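Local coordinates for oligopeptide ABC transporter, periplasmic oligopeptide-binding protein, putative (Thermotoga maritima MSB8, PDB 5IPW) that probably binds oligopeptides in the periplasm and hands them to an ABC transporter for uptake, at residues Thr19-Ser24 with Gln41-Glu46; Pro96-Ser101 with Tyr260-Asp265; Lys117-Lys120 with Pro126-Ala129. All blocks are in the same frame, centred on the assembly; numbering follows the deposited sequence.

Contact 1: residues Thr19-Ser24 with Gln41-Glu46; sequences TEYHES and QRLPEE
Tyr21 and Leu43 face each other from two chain pieces that run in nearly opposite directions, 157° apart, with 8.9 Å between Tyr21 CA and Leu43 CA, and it is side chains that join them, with no backbone hydrogen bond between the two. Leu43 is the residue where the chain leaves helix 39-42. Its CG sits beside the backbone N (chi1 -69°) and CD1 continues the chain in extended form, which drives this methyl group at the aromatic ring. CD1 lies over one face of Tyr21, shifted toward the rim at the CB end: it is 3.5 Å from Tyr21 CG and 3.6 Å from Tyr21 CD2, a CH-pi contact that leaves the hydroxyl end of the ring to reach on past the leucine. Farther along, Glu23 OE1 approaches NH2 of Arg42 at the edge of the guanidinium. This is a salt bridge in kind, with the two planar groups modelled roughly coplanar, but OE1 and NH2 are too close together for the geometry to be relied on. Both partners are anchored elsewhere: Glu23 OE2 by Thr28 OG1, Arg42 NE by Pro37 O. Helix 25-32, which the chain forms between the two segments, packs through Val31 against both Glu23 and Arg42, while the other methyl of Leu43, CD2, leans on Val264 of strand 263-265.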
loop_
_atom_site.group_PDB
_atom_site.type_symbol
_atom_site.label_atom_id
_atom_site.label_comp_id
_atom_site.label_asym_id
_atom_site.label_seq_id
_atom_site.Cartn_x
_atom_site.Cartn_y
_atom_site.Cartn_z
ATOM N N THR A 19 -27.699 10.211 20.275
ATOM C CA THR A 19 -28.448 11.260 20.978
ATOM C C THR A 19 -27.618 12.029 22.012
ATOM O O THR A 19 -28.100 13.000 22.601
ATOM C CB THR A 19 -29.679 10.662 21.696
ATOM O OG1 THR A 19 -29.256 9.750 22.718
ATOM C CG2 THR A 19 -30.581 9.921 20.701
ATOM N N GLU A 20 -26.373 11.610 22.210
ATOM C CA GLU A 20 -25.588 12.045 23.354
ATOM C C GLU A 20 -24.121 11.798 23.032
ATOM O O GLU A 20 -23.789 10.788 22.398
ATOM C CB GLU A 20 -25.995 11.206 24.562
ATOM C CG GLU A 20 -26.187 11.968 25.856
ATOM C CD GLU A 20 -26.543 11.043 27.013
ATOM O OE1 GLU A 20 -27.255 10.030 26.791
ATOM O OE2 GLU A 20 -26.106 11.322 28.150
ATOM N N TYR A 21 -23.245 12.709 23.455
ATOM C CA TYR A 21 -21.805 12.527 23.252
ATOM C C TYR A 21 -21.103 12.241 24.560
ATOM O O TYR A 21 -21.481 12.776 25.602
ATOM C CB TYR A 21 -21.174 13.750 22.606
ATOM C CG TYR A 21 -21.603 13.991 21.188
ATOM C CD1 TYR A 21 -21.551 12.978 20.251
ATOM C CD2 TYR A 21 -22.028 15.255 20.773
ATOM C CE1 TYR A 21 -21.935 13.199 18.945
ATOM C CE2 TYR A 21 -22.413 15.490 19.462
ATOM C CZ TYR A 21 -22.366 14.452 18.556
ATOM O OH TYR A 21 -22.741 14.649 17.253
ATOM N N HIS A 22 -20.075 11.400 24.487
ATOM C CA HIS A 22 -19.313 10.985 25.660
ATOM C C HIS A 22 -17.834 11.212 25.421
ATOM O O HIS A 22 -17.411 11.385 24.283
ATOM C CB HIS A 22 -19.584 9.516 25.953
ATOM C CG HIS A 22 -21.037 9.205 26.113
ATOM N ND1 HIS A 22 -21.740 9.513 27.258
ATOM C CD2 HIS A 22 -21.925 8.640 25.263
ATOM C CE1 HIS A 22 -23.000 9.141 27.109
ATOM N NE2 HIS A 22 -23.139 8.614 25.906
ATOM N N GLU A 23 -17.051 11.206 26.494
ATOM C CA GLU A 23 -15.629 11.536 26.415
ATOM C C GLU A 23 -14.849 10.710 27.399
ATOM O O GLU A 23 -15.420 10.172 28.339
ATOM C CB GLU A 23 -15.425 13.013 26.746
ATOM C CG GLU A 23 -15.555 13.329 28.236
ATOM C CD GLU A 23 -15.871 14.784 28.525
ATOM O OE1 GLU A 23 -15.710 15.598 27.610
ATOM O OE2 GLU A 23 -16.278 15.123 29.658
ATOM N N SER A 24 -13.537 10.633 27.209
ATOM C CA SER A 24 -12.694 9.890 28.138
ATOM C C SER A 24 -12.683 10.591 29.489
ATOM O O SER A 24 -12.665 11.812 29.537
ATOM C CB SER A 24 -11.274 9.784 27.612
ATOM O OG SER A 24 -10.497 8.941 28.445
ATOM N N GLN A 41 -18.948 21.009 22.583
ATOM C CA GLN A 41 -18.307 22.154 21.956
ATOM C C GLN A 41 -17.033 21.773 21.189
ATOM O O GLN A 41 -16.770 22.319 20.106
ATOM C CB GLN A 41 -17.973 23.182 23.024
ATOM C CG GLN A 41 -17.364 24.462 22.479
ATOM C CD GLN A 41 -17.136 25.504 23.560
ATOM O OE1 GLN A 41 -17.849 25.540 24.582
ATOM N NE2 GLN A 41 -16.138 26.363 23.343
ATOM N N ARG A 42 -16.248 20.855 21.763
ATOM C CA ARG A 42 -15.014 20.358 21.138
ATOM C C ARG A 42 -15.256 19.666 19.800
ATOM O O ARG A 42 -14.516 19.880 18.840
ATOM C CB ARG A 42 -14.336 19.342 22.043
ATOM C CG ARG A 42 -13.469 19.900 23.150
ATOM C CD ARG A 42 -12.777 18.742 23.852
ATOM N NE ARG A 42 -13.490 18.389 25.060
ATOM C CZ ARG A 42 -13.724 17.164 25.511
ATOM N NH1 ARG A 42 -13.334 16.075 24.874
ATOM N NH2 ARG A 42 -14.386 17.041 26.639
ATOM N N LEU A 43 -16.268 18.803 19.757
ATOM C CA LEU A 43 -16.623 18.082 18.525
ATOM C C LEU A 43 -17.167 19.018 17.444
ATOM O O LEU A 43 -17.680 20.088 17.746
ATOM C CB LEU A 43 -17.679 17.014 18.818
ATOM C CG LEU A 43 -17.232 15.822 19.653
ATOM C CD1 LEU A 43 -18.448 15.116 20.218
ATOM C CD2 LEU A 43 -16.400 14.862 18.818
ATOM N N PRO A 44 -17.067 18.608 16.174
ATOM C CA PRO A 44 -17.729 19.372 15.123
ATOM C C PRO A 44 -19.243 19.198 15.182
ATOM O O PRO A 44 -19.747 18.469 16.033
ATOM C CB PRO A 44 -17.174 18.756 13.843
ATOM C CG PRO A 44 -16.847 17.356 14.224
ATOM C CD PRO A 44 -16.377 17.421 15.642
ATOM N N GLU A 45 -19.958 19.871 14.287
ATOM C CA GLU A 45 -21.411 19.759 14.236
ATOM C C GLU A 45 -21.807 18.382 13.738
ATOM O O GLU A 45 -22.774 17.816 14.201
ATOM C CB GLU A 45 -22.008 20.837 13.341
ATOM C CG GLU A 45 -22.004 22.219 13.983
ATOM C CD GLU A 45 -22.585 23.309 13.088
ATOM O OE1 GLU A 45 -23.039 23.008 11.952
ATOM O OE2 GLU A 45 -22.583 24.479 13.529
ATOM N N GLU A 46 -21.036 17.848 12.804
ATOM C CA GLU A 46 -21.303 16.546 12.223
ATOM C C GLU A 46 -20.019 15.696 12.232
ATOM O O GLU A 46 -19.314 15.610 11.218
ATOM C CB GLU A 46 -21.834 16.711 10.795
ATOM C CG GLU A 46 -23.137 17.506 10.679
ATOM C CD GLU A 46 -23.785 17.372 9.304
ATOM O OE1 GLU A 46 -24.845 16.714 9.198
ATOM O OE2 GLU A 46 -23.225 17.905 8.324
#

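Contact 2: residues Pro96-Ser101 with Tyr260-Asp265; sequences PGLAKS and YFWAVD
Trp262 holds CG between its own backbone N and carbonyl carbon (chi1 36°), and a chi2 of -92° then sets the indole broadside to Leu98. On the leucine, chi1 of -95° swings the branched end toward the ring. CD2 settles over the middle of the indole, 3.3 Å above the plane, and makes a CH-pi contact with the five-membered ring. It touches both atoms of the ring fusion, with Leu98 CD2 to Trp262 CE2 at 3.4 Å, while Leu98 CG rests on the six-membered ring, 3.5 Å from Trp262 CZ2. Beyond this, Gly97 O meets Trp262 CZ3 obliquely at 3.8 Å. The glycine belongs to a tight kink in strand 94-105, where Gly97 N bonds to Ala99 O and the chain turns a corner at Lys100. That strand is part of a five-stranded antiparallel sheet in the family 5 solute-binding fold, whereas Trp262 directly precedes strand 263-265, at the border of a separate three-stranded sheet; the indole thus bridges two sheets. Its second face is covered by Phe261 CE1, offset toward the rim, so the indole is sandwiched between leucine and phenylalanine. The indole N-H is spoken for by a hydrogen bond from NE1 to Leu239 O. Replacing Trp262 with an alanine is likely to open a gap between Leu98 and Phe261 and to leave Leu239 O without this donor. Leu48 of strand 48-51 also packs on Trp262 and is paired with it through the backbone.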
loop_
_atom_site.group_PDB
_atom_site.type_symbol
_atom_site.label_atom_id
_atom_site.label_comp_id
_atom_site.label_asym_id
_atom_site.label_seq_id
_atom_site.Cartn_x
_atom_site.Cartn_y
_atom_site.Cartn_z
ATOM N N PRO A 96 -15.860 7.896 4.038
ATOM C CA PRO A 96 -15.750 9.235 4.629
ATOM C C PRO A 96 -14.671 9.378 5.701
ATOM O O PRO A 96 -14.447 8.463 6.490
ATOM C CB PRO A 96 -17.133 9.472 5.236
ATOM C CG PRO A 96 -18.037 8.584 4.467
ATOM C CD PRO A 96 -17.231 7.372 4.119
ATOM N N GLY A 97 -14.009 10.529 5.702
ATOM C CA GLY A 97 -12.972 10.854 6.677
ATOM C C GLY A 97 -13.225 12.250 7.191
ATOM O O GLY A 97 -14.290 12.513 7.711
ATOM N N LEU A 98 -12.258 13.149 7.038
ATOM C CA LEU A 98 -12.487 14.553 7.376
ATOM C C LEU A 98 -13.478 15.215 6.433
ATOM O O LEU A 98 -14.085 16.216 6.788
ATOM C CB LEU A 98 -11.193 15.359 7.400
ATOM C CG LEU A 98 -10.613 15.467 8.807
ATOM C CD1 LEU A 98 -9.245 16.111 8.764
ATOM C CD2 LEU A 98 -11.513 16.240 9.761
ATOM N N ALA A 99 -13.625 14.664 5.233
ATOM C CA ALA A 99 -14.706 15.046 4.344
ATOM C C ALA A 99 -15.901 14.138 4.594
ATOM O O ALA A 99 -15.766 12.919 4.613
ATOM C CB ALA A 99 -14.261 14.934 2.897
ATOM N N LYS A 100 -17.073 14.735 4.795
ATOM C CA LYS A 100 -18.312 13.965 4.914
ATOM C C LYS A 100 -18.806 13.461 3.552
ATOM O O LYS A 100 -19.434 12.402 3.461
ATOM C CB LYS A 100 -19.391 14.769 5.634
ATOM C CG LYS A 100 -19.887 16.003 4.906
ATOM C CD LYS A 100 -20.663 16.902 5.859
ATOM C CE LYS A 100 -21.467 17.956 5.116
ATOM N NZ LYS A 100 -22.794 18.180 5.757
ATOM N N SER A 101 -18.515 14.207 2.495
ATOM C CA SER A 101 -18.896 13.798 1.141
ATOM C C SER A 101 -18.079 14.552 0.125
ATOM O O SER A 101 -17.545 15.629 0.404
ATOM C CB SER A 101 -20.385 14.042 0.876
ATOM O OG SER A 101 -20.727 15.404 1.079
ATOM N N TYR A 260 -9.631 17.376 20.730
ATOM C CA TYR A 260 -10.515 17.915 19.695
ATOM C C TYR A 260 -10.738 16.949 18.541
ATOM O O TYR A 260 -11.173 17.359 17.457
ATOM C CB TYR A 260 -9.934 19.234 19.165
ATOM C CG TYR A 260 -10.007 20.328 20.189
ATOM C CD1 TYR A 260 -11.181 21.046 20.365
ATOM C CD2 TYR A 260 -8.923 20.624 21.009
ATOM C CE1 TYR A 260 -11.280 22.046 21.313
ATOM C CE2 TYR A 260 -9.007 21.618 21.970
ATOM C CZ TYR A 260 -10.200 22.330 22.117
ATOM O OH TYR A 260 -10.339 23.334 23.059
ATOM N N PHE A 261 -10.454 15.665 18.749
ATOM C CA PHE A 261 -10.646 14.691 17.674
ATOM C C PHE A 261 -12.119 14.638 17.272
ATOM O O PHE A 261 -13.012 14.733 18.125
ATOM C CB PHE A 261 -10.139 13.296 18.045
ATOM C CG PHE A 261 -9.969 12.394 16.858
ATOM C CD1 PHE A 261 -9.119 12.748 15.827
ATOM C CD2 PHE A 261 -10.685 11.220 16.749
ATOM C CE1 PHE A 261 -8.976 11.941 14.710
ATOM C CE2 PHE A 261 -10.544 10.403 15.642
ATOM C CZ PHE A 261 -9.688 10.760 14.621
ATOM N N TRP A 262 -12.342 14.437 15.976
ATOM C CA TRP A 262 -13.585 14.824 15.295
ATOM C C TRP A 262 -14.414 13.632 14.858
ATOM O O TRP A 262 -15.333 13.790 14.060
ATOM C CB TRP A 262 -13.252 15.678 14.060
ATOM C CG TRP A 262 -12.008 15.217 13.410
ATOM C CD1 TRP A 262 -10.744 15.664 13.660
ATOM C CD2 TRP A 262 -11.882 14.165 12.458
ATOM N NE1 TRP A 262 -9.840 14.965 12.908
ATOM C CE2 TRP A 262 -10.511 14.037 12.157
ATOM C CE3 TRP A 262 -12.790 13.320 11.826
ATOM C CZ2 TRP A 262 -10.027 13.100 11.251
ATOM C CZ3 TRP A 262 -12.307 12.384 10.918
ATOM C CH2 TRP A 262 -10.939 12.279 10.643
ATOM N N ALA A 263 -14.093 12.443 15.361
ATOM C CA ALA A 263 -14.878 11.260 15.050
ATOM C C ALA A 263 -15.391 10.654 16.329
ATOM O O ALA A 263 -14.764 10.778 17.371
ATOM C CB ALA A 263 -14.047 10.245 14.295
ATOM N N VAL A 264 -16.538 9.995 16.236
ATOM C CA VAL A 264 -17.129 9.284 17.354
ATOM C C VAL A 264 -17.546 7.869 16.967
ATOM O O VAL A 264 -17.534 7.486 15.801
ATOM C CB VAL A 264 -18.363 10.022 17.915
ATOM C CG1 VAL A 264 -18.008 11.447 18.322
ATOM C CG2 VAL A 264 -19.502 10.047 16.897
ATOM N N ASP A 265 -17.865 7.112 18.002
ATOM C CA ASP A 265 -18.549 5.823 17.961
ATOM C C ASP A 265 -19.955 5.883 17.447
ATOM O O ASP A 265 -20.575 6.937 17.435
ATOM C CB ASP A 265 -18.756 5.363 19.408
ATOM C CG ASP A 265 -17.819 4.339 19.808
ATOM O OD1 ASP A 265 -16.942 4.013 18.991
ATOM O OD2 ASP A 265 -17.957 3.856 20.941
#

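Contact 3: residues Lys117-Lys120 with Pro126-Ala129; sequences KGVK and PYTA
The ring of Tyr127 receives Val119 CG1 from an oblique direction, neither squarely over a face nor at the edge, with Val119 CG1 3.8 Å from Tyr127 CD2. The ring of Trp121, in the loop between the segments, meets that of Tyr127 with the planes at about 85°, and Leu98 CD1 comes up to Tyr127 CE2. The valine and tyrosine side chains lie side by side and point the same way. In Tyr127, CG stands opposite the backbone N (chi1 173°), an orientation that carries the ring past the valine and delivers OH to Thr188 O, with which it hydrogen-bonds. Val119 CG1 also touches the root of the tyrosine, 3.8 Å from Tyr127 CB.

Beneath these side chains the backbones are joined by a single hydrogen bond, from Tyr127 N to Val119 O at 2.8 Å, nearly straight at the hydrogen (163°). Together with it, Lys120 and Pro126 form an isolated beta bridge, their CA atoms 4.4 Å apart, which closes the short loop between them. Pro126, which has no N-H of its own, meets the lysine chain through its CA, at 4.3 Å from Lys120 CG.

The ammonium group of Lys120 turns back toward Gly118 O, a bond modelled too short for its geometry to be trusted. NZ probably also hydrogen-bonds Arg42 O, with Gln41 O close by. Its positive charge would probably be steadied by these carbonyl oxygens at the end of helix 39-42, so a loop closed by one backbone bond gains a polar anchor beyond itself.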
loop_
_atom_site.group_PDB
_atom_site.type_symbol
_atom_site.label_atom_id
_atom_site.label_comp_id
_atom_site.label_asym_id
_atom_site.label_seq_id
_atom_site.Cartn_x
_atom_site.Cartn_y
_atom_site.Cartn_z
ATOM N N LYS A 117 -18.204 21.229 9.409
ATOM C CA LYS A 117 -18.183 22.501 10.097
ATOM C C LYS A 117 -17.959 22.292 11.591
ATOM O O LYS A 117 -18.541 21.398 12.199
ATOM C CB LYS A 117 -19.495 23.254 9.848
ATOM C CG LYS A 117 -19.634 24.581 10.591
ATOM C CD LYS A 117 -20.942 25.284 10.231
ATOM C CE LYS A 117 -21.332 26.343 11.259
ATOM N NZ LYS A 117 -20.424 27.524 11.264
ATOM N N GLY A 118 -17.100 23.118 12.171
ATOM C CA GLY A 118 -16.816 23.058 13.599
ATOM C C GLY A 118 -15.643 22.179 13.999
ATOM O O GLY A 118 -15.333 22.084 15.178
ATOM N N VAL A 119 -14.989 21.533 13.035
ATOM C CA VAL A 119 -13.792 20.767 13.336
ATOM C C VAL A 119 -12.705 21.720 13.799
ATOM O O VAL A 119 -12.445 22.740 13.164
ATOM C CB VAL A 119 -13.268 19.978 12.125
ATOM C CG1 VAL A 119 -11.882 19.414 12.416
ATOM C CG2 VAL A 119 -14.221 18.851 11.762
ATOM N N LYS A 120 -12.061 21.367 14.901
ATOM C CA LYS A 120 -10.995 22.173 15.444
ATOM C C LYS A 120 -9.698 21.380 15.482
ATOM O O LYS A 120 -9.714 20.169 15.678
ATOM C CB LYS A 120 -11.389 22.672 16.840
ATOM C CG LYS A 120 -12.396 23.818 16.803
ATOM C CD LYS A 120 -13.160 23.987 18.112
ATOM C CE LYS A 120 -14.665 23.771 17.954
ATOM N NZ LYS A 120 -15.047 22.382 17.572
ATOM N N PRO A 126 -9.875 26.766 14.632
ATOM C CA PRO A 126 -10.750 26.171 13.623
ATOM C C PRO A 126 -10.027 25.596 12.410
ATOM O O PRO A 126 -9.066 26.172 11.905
ATOM C CB PRO A 126 -11.665 27.328 13.204
ATOM C CG PRO A 126 -10.974 28.564 13.657
ATOM C CD PRO A 126 -10.169 28.191 14.856
ATOM N N TYR A 127 -10.512 24.448 11.959
ATOM C CA TYR A 127 -10.010 23.812 10.763
ATOM C C TYR A 127 -10.967 24.131 9.633
ATOM O O TYR A 127 -12.178 23.921 9.764
ATOM C CB TYR A 127 -9.929 22.303 10.955
ATOM C CG TYR A 127 -9.569 21.558 9.705
ATOM C CD1 TYR A 127 -8.350 21.754 9.088
ATOM C CD2 TYR A 127 -10.460 20.664 9.127
ATOM C CE1 TYR A 127 -8.013 21.072 7.932
ATOM C CE2 TYR A 127 -10.135 19.980 7.966
ATOM C CZ TYR A 127 -8.907 20.185 7.379
ATOM O OH TYR A 127 -8.578 19.493 6.242
ATOM N N THR A 128 -10.411 24.629 8.528
ATOM C CA THR A 128 -11.191 25.076 7.387
ATOM C C THR A 128 -10.502 24.626 6.122
ATOM O O THR A 128 -9.402 24.078 6.169
ATOM C CB THR A 128 -11.317 26.610 7.358
ATOM O OG1 THR A 128 -10.037 27.194 7.090
ATOM C CG2 THR A 128 -11.836 27.129 8.692
ATOM N N ALA A 129 -11.146 24.874 4.987
ATOM C CA ALA A 129 -10.578 24.528 3.690
ATOM C C ALA A 129 -9.368 25.385 3.354
ATOM O O ALA A 129 -8.580 25.026 2.481
ATOM C CB ALA A 129 -11.629 24.661 2.603
#

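From the N terminus, contact 1 closes first, over a loop that contains helix 25-32, before either of the others begins. Contact 2 opens next at residues 96-101 and does not close until 260-265, spanning 158 residues; contact 3 is a small loop nested inside it, and no contact crosses another. In space all three adjoin. A salt bridge from Glu46 to Lys100 joins contact 1 to contact 2, Glu45 N probably bonds Lys117 O between contacts 1 and 3, and Leu98 packs on Tyr127 and Val119 between contacts 2 and 3. Together they tie the N-terminal helices to the five-stranded sheet and to strand 263-265.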